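Putative uncharacterized protein PH1404 (Pyrococcus horikoshii, PDB 3AF6) probably terminates transcription by zinc-dependent endonucleolytic cleavage of RNA at the polymerase exit channel, then degrades the released transcript. Local coordinates at residues A[67-72]-A[327-332]; A[442-447]-A[487-492]; A[595-600]-A[628-633]. All coordinates share one frame; numbering follows the deposited sequence.

Along the chain the three contacts follow in series, each closing before the next opens. Contact 1 spans domains, setting residues 67-72 at the first KH unit against edge strand 329-332 of the metallo-beta-lactamase region. Contact 2 stays within the beta-CASP region, where helix 435-447 meets the loop before strand 497-499. Contact 3 joins helix 621-635, which packs on the seven-stranded sheet that has strand 329-332 at one edge, to helix 597-606. The centre of contact 1 lies about 39 Å from that of contact 2 and about 36 Å from that of contact 3. Contact 1 thus joins the KH part to the lactamase part, while contacts 2 and 3 each work inside one part.

Contact 1: A[67-72]-A[327-332]; sequences KKRISV and EVRDIS
Arg69 and Arg329 meet at the interface between the first KH unit (KHa) and the metallo-beta-lactamase region, where the chain leading into strand 70-74 comes up to edge strand 329-332. The nearest CA atoms, Arg69 CA and Arg329 CA, are 7.5 Å apart, and no hydrogen bond links the two segments; the contact is made by one side chain lying over another. The Arg69 chain, bent at chi2 (65°), lays its aliphatic part across a face of the Arg329 guanidinium, with CG 3.6 Å above that plane, toward the rim. Further along, Arg69 CD is 3.7 Å from Arg329 NH2. The two guanidinium planes are turned only 8° apart, and like charges lie close together, Arg69 NE being 3.8 Å from Arg329 NH2. Glu327 probably offsets this: its OE1 forms a salt bridge with Arg329 NH2 at 3.1 Å, well out of the guanidinium plane, so the attraction is one of charge. Glu327 CB lies over the opposite face of the Arg329 group, also toward the rim. In its own plane, Arg329 NH1 donates to Val328 O at 2.7 Å, which helps to hold the rotation of the group. Beside this pair Asp330 turns its CB toward 67-72 but commits OD2 to a salt bridge with Arg336 on the neighbouring strand. Arg69 in turn is joined through its backbone to Leu42, on strand 41-46. The arrangement is a side-chain contact at a domain interface, at the margins of two sheets, one of a KH fold and one of the metallo-beta-lactamase fold.

Contact 2: A[442-447]-A[487-492]; sequences VLEEYA and EGYNPF
Glu444 sends CG anti to its own amide nitrogen (chi1 -165°) and then bends at chi2 (-76°), which carries its carboxylate from helix 435-447 toward Tyr489 and Pro491. Tyr489, likewise anti to its amide nitrogen, comes from the opposite direction. Their ends come together at Glu444 OE2 and Tyr489 OH, 2.9 Å apart, the carboxylate oxygen lying at the edge of the ring and near its plane. Carboxylate and ring are turned 62° against each other. Pro491 packs alongside: its CB is 3.5 Å from Glu444 CD, while its N sits 4.0 Å above one face of the Tyr489 ring, toward the rim. The loop is shaped by an Asx turn, in which Asn490 OD1 accepts from Phe492 N at 3.2 Å, in the carbonyl plane and on a lone pair. The CB atoms of Asn490 and Phe492 point away from 442-447; both side chains pack on helix 462-471, and Phe492 also touches Met441. In the beta-CASP region this joins helix 435-447 to the loop leading into strand 497-499, an outermost strand of the parallel sheet. Arg448 adds a weak hydrogen bond from NH1 to Tyr489 OH and a long, weak ion pair from NE to Glu444 OE2. A buried carboxylate thus has a phenol and a proline beside it and an arginine at longer range, whose charge probably offsets part of the cost of burial.

Contact 3: A[595-600]-A[628-633]; sequences ADRREL and ATSIHR
The Arg597 guanidinium meets Ser630 at its NH1 corner, with the hydroxyl standing oblique to the plane rather than squarely over a face or at an edge. Arg597 is the first residue of helix 597-606, inside the capping box formed by Asp596 and Glu599: Asp596 OD1 accepts from Glu599 N at 2.9 Å, and Glu599 OE2 takes a weak bond from Asp596 N in return. Ser630 lies on helix 621-635, the crossover helix of a beta-alpha-beta unit formed with the adjacent parallel strands 613-617 and 638-640. The two helix backbones are well separated here, Arg597 CA and Ser630 CA being 10.3 Å apart, and the arginine bridges the gap. Bends at chi2 (50°) and chi3 (113°) swing its end toward the second helix. Arg597 NH2 also lies 3.9 Å from Ser630 CB, so the serine is met along its short side chain as well. Asp626, a turn earlier on helix 621-635, serves both partners: its OD1 forms a salt bridge with Arg597 NH1, and its backbone O is hydrogen-bonded to Ser630 OG. Deeper between the helices, Ile631 packs on Met601 and Val604. The helix pair belongs to the C-terminal metallo-beta-lactamase part. At the polar end of the contact, Arg597 NH1 and Ser630 OG stand 2.8 Å apart.

Contact 1: A[67-72]-A[327-332]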
loop_
_atom_site.group_PDB
_atom_site.type_symbol
_atom_site.label_atom_id
_atom_site.label_comp_id
_atom_site.label_asym_id
_atom_site.label_seq_id
_atom_site.Cartn_x
_atom_site.Cartn_y
_atom_site.Cartn_z
ATOM N N LYS A 67 -10.178 19.601 18.557
ATOM C CA LYS A 67 -9.797 18.194 18.488
ATOM C C LYS A 67 -9.992 17.685 17.058
ATOM O O LYS A 67 -10.516 16.592 16.844
ATOM C CB LYS A 67 -10.654 17.368 19.457
ATOM C CG LYS A 67 -10.689 17.904 20.889
ATOM C CD LYS A 67 -9.512 17.417 21.720
ATOM C CE LYS A 67 -9.737 15.996 22.223
ATOM N NZ LYS A 67 -10.840 15.914 23.224
ATOM N N LYS A 68 -9.566 18.489 16.086
ATOM C CA LYS A 68 -9.700 18.135 14.679
ATOM C C LYS A 68 -8.542 18.629 13.831
ATOM O O LYS A 68 -7.618 19.262 14.330
ATOM C CB LYS A 68 -11.006 18.699 14.116
ATOM C CG LYS A 68 -12.245 18.027 14.674
ATOM C CD LYS A 68 -13.513 18.583 14.058
ATOM C CE LYS A 68 -14.731 17.796 14.526
ATOM N NZ LYS A 68 -14.832 17.711 16.014
ATOM N N ARG A 69 -8.602 18.317 12.542
ATOM C CA ARG A 69 -7.587 18.729 11.578
ATOM C C ARG A 69 -8.224 19.794 10.691
ATOM O O ARG A 69 -9.060 19.489 9.840
ATOM C CB ARG A 69 -7.154 17.536 10.722
ATOM C CG ARG A 69 -6.275 17.902 9.543
ATOM C CD ARG A 69 -4.957 18.468 10.006
ATOM N NE ARG A 69 -4.119 18.874 8.884
ATOM C CZ ARG A 69 -2.864 19.286 9.006
ATOM N NH1 ARG A 69 -2.299 19.344 10.205
ATOM N NH2 ARG A 69 -2.172 19.643 7.931
ATOM N N ILE A 70 -7.825 21.044 10.894
ATOM C CA ILE A 70 -8.389 22.151 10.133
ATOM C C ILE A 70 -7.516 22.645 8.987
ATOM O O ILE A 70 -6.314 22.854 9.143
ATOM C CB ILE A 70 -8.713 23.335 11.066
ATOM C CG1 ILE A 70 -7.505 23.635 11.949
ATOM C CG2 ILE A 70 -9.925 23.008 11.927
ATOM C CD1 ILE A 70 -7.743 24.723 12.964
ATOM N N SER A 71 -8.143 22.821 7.831
ATOM C CA SER A 71 -7.467 23.305 6.638
ATOM C C SER A 71 -8.187 24.559 6.168
ATOM O O SER A 71 -9.347 24.503 5.752
ATOM C CB SER A 71 -7.506 22.250 5.531
ATOM O OG SER A 71 -6.955 22.756 4.329
ATOM N N VAL A 72 -7.499 25.692 6.250
ATOM C CA VAL A 72 -8.070 26.963 5.831
ATOM C C VAL A 72 -7.488 27.389 4.484
ATOM O O VAL A 72 -6.273 27.488 4.317
ATOM C CB VAL A 72 -7.810 28.049 6.892
ATOM C CG1 VAL A 72 -6.327 28.129 7.202
ATOM C CG2 VAL A 72 -8.341 29.383 6.408
ATOM N N GLU A 327 -0.544 10.402 11.264
ATOM C CA GLU A 327 -1.648 11.356 11.213
ATOM C C GLU A 327 -2.973 10.821 11.763
ATOM O O GLU A 327 -3.682 10.074 11.098
ATOM C CB GLU A 327 -1.839 11.862 9.782
ATOM C CG GLU A 327 -0.969 13.070 9.425
ATOM C CD GLU A 327 -0.951 13.378 7.921
ATOM O OE1 GLU A 327 -2.030 13.350 7.280
ATOM O OE2 GLU A 327 0.147 13.661 7.388
ATOM N N VAL A 328 -3.297 11.227 12.986
ATOM C CA VAL A 328 -4.525 10.817 13.667
ATOM C C VAL A 328 -5.770 11.463 13.060
ATOM O O VAL A 328 -5.859 12.683 12.994
ATOM C CB VAL A 328 -4.458 11.204 15.164
ATOM C CG1 VAL A 328 -5.704 10.732 15.884
ATOM C CG2 VAL A 328 -3.231 10.594 15.802
ATOM N N ARG A 329 -6.736 10.660 12.627
ATOM C CA ARG A 329 -7.955 11.225 12.047
ATOM C C ARG A 329 -9.219 10.509 12.491
ATOM O O ARG A 329 -9.250 9.286 12.555
ATOM C CB ARG A 329 -7.900 11.191 10.516
ATOM C CG ARG A 329 -6.745 11.954 9.890
ATOM C CD ARG A 329 -6.994 13.455 9.823
ATOM N NE ARG A 329 -5.864 14.142 9.198
ATOM C CZ ARG A 329 -4.750 14.488 9.839
ATOM N NH1 ARG A 329 -4.615 14.229 11.135
ATOM N NH2 ARG A 329 -3.755 15.071 9.180
ATOM N N ASP A 330 -10.260 11.276 12.803
ATOM C CA ASP A 330 -11.548 10.706 13.191
ATOM C C ASP A 330 -12.197 10.134 11.919
ATOM O O ASP A 330 -12.400 10.863 10.938
ATOM C CB ASP A 330 -12.475 11.785 13.772
ATOM C CG ASP A 330 -11.996 12.329 15.111
ATOM O OD1 ASP A 330 -12.778 13.047 15.767
ATOM O OD2 ASP A 330 -10.848 12.051 15.515
ATOM N N ILE A 331 -12.517 8.845 11.914
ATOM C CA ILE A 331 -13.152 8.278 10.737
ATOM C C ILE A 331 -14.587 7.844 11.016
ATOM O O ILE A 331 -15.291 7.385 10.118
ATOM C CB ILE A 331 -12.350 7.089 10.161
ATOM C CG1 ILE A 331 -12.257 5.946 11.173
ATOM C CG2 ILE A 331 -10.963 7.561 9.743
ATOM C CD1 ILE A 331 -11.559 4.722 10.592
ATOM N N SER A 332 -15.017 8.019 12.264
ATOM C CA SER A 332 -16.369 7.671 12.689
ATOM C C SER A 332 -16.588 8.260 14.078
ATOM O O SER A 332 -15.633 8.616 14.760
ATOM C CB SER A 332 -16.552 6.145 12.746
ATOM O OG SER A 332 -16.453 5.668 14.080
#

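Contact 2: A[442-447]-A[487-492]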
loop_
_atom_site.group_PDB
_atom_site.type_symbol
_atom_site.label_atom_id
_atom_site.label_comp_id
_atom_site.label_asym_id
_atom_site.label_seq_id
_atom_site.Cartn_x
_atom_site.Cartn_y
_atom_site.Cartn_z
ATOM N N VAL A 442 19.948 -5.224 -3.670
ATOM C CA VAL A 442 21.033 -6.150 -3.424
ATOM C C VAL A 442 21.952 -6.258 -4.640
ATOM O O VAL A 442 23.165 -6.194 -4.491
ATOM C CB VAL A 442 20.515 -7.547 -3.052
ATOM C CG1 VAL A 442 21.670 -8.518 -2.959
ATOM C CG2 VAL A 442 19.794 -7.485 -1.725
ATOM N N LEU A 443 21.393 -6.404 -5.837
ATOM C CA LEU A 443 22.231 -6.518 -7.032
ATOM C C LEU A 443 22.854 -5.193 -7.473
ATOM O O LEU A 443 23.904 -5.179 -8.112
ATOM C CB LEU A 443 21.429 -7.103 -8.196
ATOM C CG LEU A 443 20.895 -8.526 -8.039
ATOM C CD1 LEU A 443 20.011 -8.861 -9.233
ATOM C CD2 LEU A 443 22.034 -9.507 -7.922
ATOM N N GLU A 444 22.207 -4.085 -7.123
ATOM C CA GLU A 444 22.689 -2.757 -7.497
ATOM C C GLU A 444 23.902 -2.321 -6.663
ATOM O O GLU A 444 24.768 -1.599 -7.153
ATOM C CB GLU A 444 21.550 -1.743 -7.368
ATOM C CG GLU A 444 21.796 -0.401 -8.048
ATOM C CD GLU A 444 22.749 0.498 -7.275
ATOM O OE1 GLU A 444 22.524 0.712 -6.062
ATOM O OE2 GLU A 444 23.716 1.003 -7.886
ATOM N N GLU A 445 23.967 -2.746 -5.404
ATOM C CA GLU A 445 25.114 -2.395 -4.581
ATOM C C GLU A 445 26.226 -3.341 -4.976
ATOM O O GLU A 445 27.407 -3.004 -4.915
ATOM C CB GLU A 445 24.821 -2.562 -3.088
ATOM C CG GLU A 445 26.050 -2.317 -2.200
ATOM C CD GLU A 445 25.698 -2.133 -0.736
ATOM O OE1 GLU A 445 25.226 -3.104 -0.107
ATOM O OE2 GLU A 445 25.892 -1.012 -0.212
ATOM N N TYR A 446 25.835 -4.536 -5.384
ATOM C CA TYR A 446 26.798 -5.532 -5.794
ATOM C C TYR A 446 27.333 -5.158 -7.165
ATOM O O TYR A 446 28.417 -5.586 -7.559
ATOM C CB TYR A 446 26.130 -6.900 -5.847
ATOM C CG TYR A 446 27.015 -7.976 -6.401
ATOM C CD1 TYR A 446 28.137 -8.410 -5.703
ATOM C CD2 TYR A 446 26.743 -8.544 -7.641
ATOM C CE1 TYR A 446 28.977 -9.389 -6.233
ATOM C CE2 TYR A 446 27.570 -9.524 -8.183
ATOM C CZ TYR A 446 28.688 -9.941 -7.478
ATOM O OH TYR A 446 29.527 -10.884 -8.041
ATOM N N ALA A 447 26.559 -4.359 -7.891
ATOM C CA ALA A 447 26.950 -3.917 -9.224
ATOM C C ALA A 447 28.082 -2.890 -9.155
ATOM O O ALA A 447 29.065 -2.992 -9.885
ATOM C CB ALA A 447 25.747 -3.320 -9.944
ATOM N N GLU A 487 20.764 13.984 -3.362
ATOM C CA GLU A 487 21.788 13.814 -4.388
ATOM C C GLU A 487 21.139 13.605 -5.750
ATOM O O GLU A 487 19.922 13.437 -5.859
ATOM C CB GLU A 487 22.680 12.609 -4.080
ATOM C CG GLU A 487 23.785 12.858 -3.057
ATOM C CD GLU A 487 23.261 13.325 -1.708
ATOM O OE1 GLU A 487 22.845 14.497 -1.600
ATOM O OE2 GLU A 487 23.267 12.516 -0.752
ATOM N N GLY A 488 21.963 13.636 -6.790
ATOM C CA GLY A 488 21.467 13.424 -8.135
ATOM C C GLY A 488 21.576 11.940 -8.404
ATOM O O GLY A 488 21.416 11.483 -9.536
ATOM N N TYR A 489 21.852 11.186 -7.341
ATOM C CA TYR A 489 21.998 9.736 -7.432
ATOM C C TYR A 489 20.690 8.996 -7.198
ATOM O O TYR A 489 19.765 9.520 -6.574
ATOM C CB TYR A 489 23.035 9.235 -6.425
ATOM C CG TYR A 489 23.290 7.744 -6.517
ATOM C CD1 TYR A 489 23.646 7.153 -7.734
ATOM C CD2 TYR A 489 23.182 6.925 -5.392
ATOM C CE1 TYR A 489 23.887 5.780 -7.828
ATOM C CE2 TYR A 489 23.422 5.550 -5.477
ATOM C CZ TYR A 489 23.774 4.985 -6.699
ATOM O OH TYR A 489 24.014 3.631 -6.794
ATOM N N ASN A 490 20.631 7.764 -7.694
ATOM C CA ASN A 490 19.448 6.934 -7.552
ATOM C C ASN A 490 19.768 5.513 -8.012
ATOM O O ASN A 490 19.971 5.269 -9.200
ATOM C CB ASN A 490 18.315 7.511 -8.395
ATOM C CG ASN A 490 16.960 7.105 -7.891
ATOM O OD1 ASN A 490 16.688 5.920 -7.708
ATOM N ND2 ASN A 490 16.096 8.086 -7.657
ATOM N N PRO A 491 19.816 4.554 -7.074
ATOM C CA PRO A 491 20.115 3.155 -7.400
ATOM C C PRO A 491 19.089 2.478 -8.312
ATOM O O PRO A 491 19.379 1.450 -8.921
ATOM C CB PRO A 491 20.202 2.494 -6.027
ATOM C CG PRO A 491 19.223 3.282 -5.226
ATOM C CD PRO A 491 19.549 4.704 -5.635
ATOM N N PHE A 492 17.893 3.050 -8.400
ATOM C CA PHE A 492 16.848 2.489 -9.251
ATOM C C PHE A 492 17.106 2.864 -10.705
ATOM O O PHE A 492 16.740 2.127 -11.622
ATOM C CB PHE A 492 15.469 3.008 -8.824
ATOM C CG PHE A 492 15.066 2.590 -7.440
ATOM C CD1 PHE A 492 14.760 3.545 -6.475
ATOM C CD2 PHE A 492 15.016 1.242 -7.094
ATOM C CE1 PHE A 492 14.412 3.167 -5.184
ATOM C CE2 PHE A 492 14.668 0.850 -5.806
ATOM C CZ PHE A 492 14.367 1.814 -4.848
#

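Contact 3: A[595-600]-A[628-633]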
loop_
_atom_site.group_PDB
_atom_site.type_symbol
_atom_site.label_atom_id
_atom_site.label_comp_id
_atom_site.label_asym_id
_atom_site.label_seq_id
_atom_site.Cartn_x
_atom_site.Cartn_y
_atom_site.Cartn_z
ATOM N N ALA A 595 8.406 -10.819 8.941
ATOM C CA ALA A 595 9.190 -11.054 10.145
ATOM C C ALA A 595 9.242 -12.578 10.291
ATOM O O ALA A 595 8.235 -13.261 10.067
ATOM C CB ALA A 595 8.510 -10.441 11.348
ATOM N N ASP A 596 10.401 -13.132 10.623
ATOM C CA ASP A 596 10.465 -14.575 10.779
ATOM C C ASP A 596 10.068 -14.925 12.217
ATOM O O ASP A 596 9.712 -14.027 12.984
ATOM C CB ASP A 596 11.855 -15.088 10.390
ATOM C CG ASP A 596 12.894 -14.899 11.469
ATOM O OD1 ASP A 596 12.684 -14.083 12.406
ATOM O OD2 ASP A 596 13.942 -15.581 11.356
ATOM N N ARG A 597 10.092 -16.208 12.578
ATOM C CA ARG A 597 9.692 -16.625 13.921
ATOM C C ARG A 597 10.310 -15.759 15.008
ATOM O O ARG A 597 9.593 -15.164 15.817
ATOM C CB ARG A 597 10.041 -18.108 14.154
ATOM C CG ARG A 597 10.006 -18.579 15.626
ATOM C CD ARG A 597 8.723 -18.182 16.340
ATOM N NE ARG A 597 7.891 -19.331 16.691
ATOM C CZ ARG A 597 7.801 -19.862 17.910
ATOM N NH1 ARG A 597 7.014 -20.903 18.121
ATOM N NH2 ARG A 597 8.488 -19.352 18.922
ATOM N N ARG A 598 11.639 -15.681 15.021
ATOM C CA ARG A 598 12.356 -14.887 16.008
ATOM C C ARG A 598 11.884 -13.422 16.015
ATOM O O ARG A 598 11.670 -12.839 17.074
ATOM C CB ARG A 598 13.859 -14.963 15.717
ATOM C CG ARG A 598 14.771 -14.271 16.717
ATOM C CD ARG A 598 16.214 -14.352 16.215
ATOM N NE ARG A 598 17.215 -13.795 17.136
ATOM C CZ ARG A 598 17.235 -12.535 17.579
ATOM N NH1 ARG A 598 16.298 -11.665 17.202
ATOM N NH2 ARG A 598 18.218 -12.137 18.386
ATOM N N GLU A 599 11.724 -12.833 14.833
ATOM C CA GLU A 599 11.287 -11.448 14.737
ATOM C C GLU A 599 9.897 -11.246 15.310
ATOM O O GLU A 599 9.638 -10.244 15.981
ATOM C CB GLU A 599 11.276 -10.970 13.281
ATOM C CG GLU A 599 12.607 -10.947 12.601
ATOM C CD GLU A 599 12.510 -10.366 11.207
ATOM O OE1 GLU A 599 12.072 -9.194 11.075
ATOM O OE2 GLU A 599 12.872 -11.079 10.244
ATOM N N LEU A 600 8.993 -12.181 15.023
ATOM C CA LEU A 600 7.634 -12.058 15.522
ATOM C C LEU A 600 7.642 -12.096 17.047
ATOM O O LEU A 600 7.039 -11.247 17.694
ATOM C CB LEU A 600 6.741 -13.172 14.956
ATOM C CG LEU A 600 6.479 -13.210 13.436
ATOM C CD1 LEU A 600 5.798 -14.527 13.097
ATOM C CD2 LEU A 600 5.625 -12.029 12.975
ATOM N N ALA A 628 0.648 -18.314 18.630
ATOM C CA ALA A 628 -0.261 -17.955 19.719
ATOM C C ALA A 628 0.087 -18.708 20.997
ATOM O O ALA A 628 0.219 -18.110 22.069
ATOM C CB ALA A 628 -1.706 -18.260 19.308
ATOM N N THR A 629 0.220 -20.025 20.878
ATOM C CA THR A 629 0.565 -20.867 22.013
ATOM C C THR A 629 1.922 -20.447 22.556
ATOM O O THR A 629 2.100 -20.314 23.770
ATOM C CB THR A 629 0.643 -22.354 21.601
ATOM O OG1 THR A 629 -0.672 -22.838 21.296
ATOM C CG2 THR A 629 1.254 -23.186 22.717
ATOM N N SER A 630 2.871 -20.229 21.648
ATOM C CA SER A 630 4.221 -19.827 22.022
ATOM C C SER A 630 4.274 -18.495 22.762
ATOM O O SER A 630 4.963 -18.376 23.771
ATOM C CB SER A 630 5.098 -19.730 20.787
ATOM O OG SER A 630 4.988 -20.899 20.013
ATOM N N ILE A 631 3.563 -17.489 22.261
ATOM C CA ILE A 631 3.555 -16.179 22.907
ATOM C C ILE A 631 3.052 -16.294 24.343
ATOM O O ILE A 631 3.664 -15.773 25.275
ATOM C CB ILE A 631 2.651 -15.181 22.148
ATOM C CG1 ILE A 631 3.262 -14.858 20.780
ATOM C CG2 ILE A 631 2.464 -13.917 22.970
ATOM C CD1 ILE A 631 2.385 -14.010 19.905
ATOM N N HIS A 632 1.931 -16.986 24.513
ATOM C CA HIS A 632 1.341 -17.160 25.832
ATOM C C HIS A 632 2.300 -17.814 26.823
ATOM O O HIS A 632 2.457 -17.361 27.957
ATOM C CB HIS A 632 0.090 -18.028 25.748
ATOM C CG HIS A 632 -0.528 -18.295 27.082
ATOM N ND1 HIS A 632 -1.187 -17.320 27.803
ATOM C CD2 HIS A 632 -0.547 -19.410 27.850
ATOM C CE1 HIS A 632 -1.583 -17.825 28.956
ATOM N NE2 HIS A 632 -1.208 -19.091 29.010
ATOM N N ARG A 633 2.921 -18.896 26.382
ATOM C CA ARG A 633 3.841 -19.643 27.212
ATOM C C ARG A 633 5.071 -18.835 27.614
ATOM O O ARG A 633 5.548 -18.952 28.739
ATOM C CB ARG A 633 4.249 -20.913 26.468
ATOM C CG ARG A 633 4.945 -21.964 27.301
ATOM C CD ARG A 633 4.723 -23.325 26.663
ATOM N NE ARG A 633 4.992 -23.270 25.229
ATOM C CZ ARG A 633 4.431 -24.071 24.329
ATOM N NH1 ARG A 633 3.561 -24.998 24.717
ATOM N NH2 ARG A 633 4.731 -23.937 23.040
#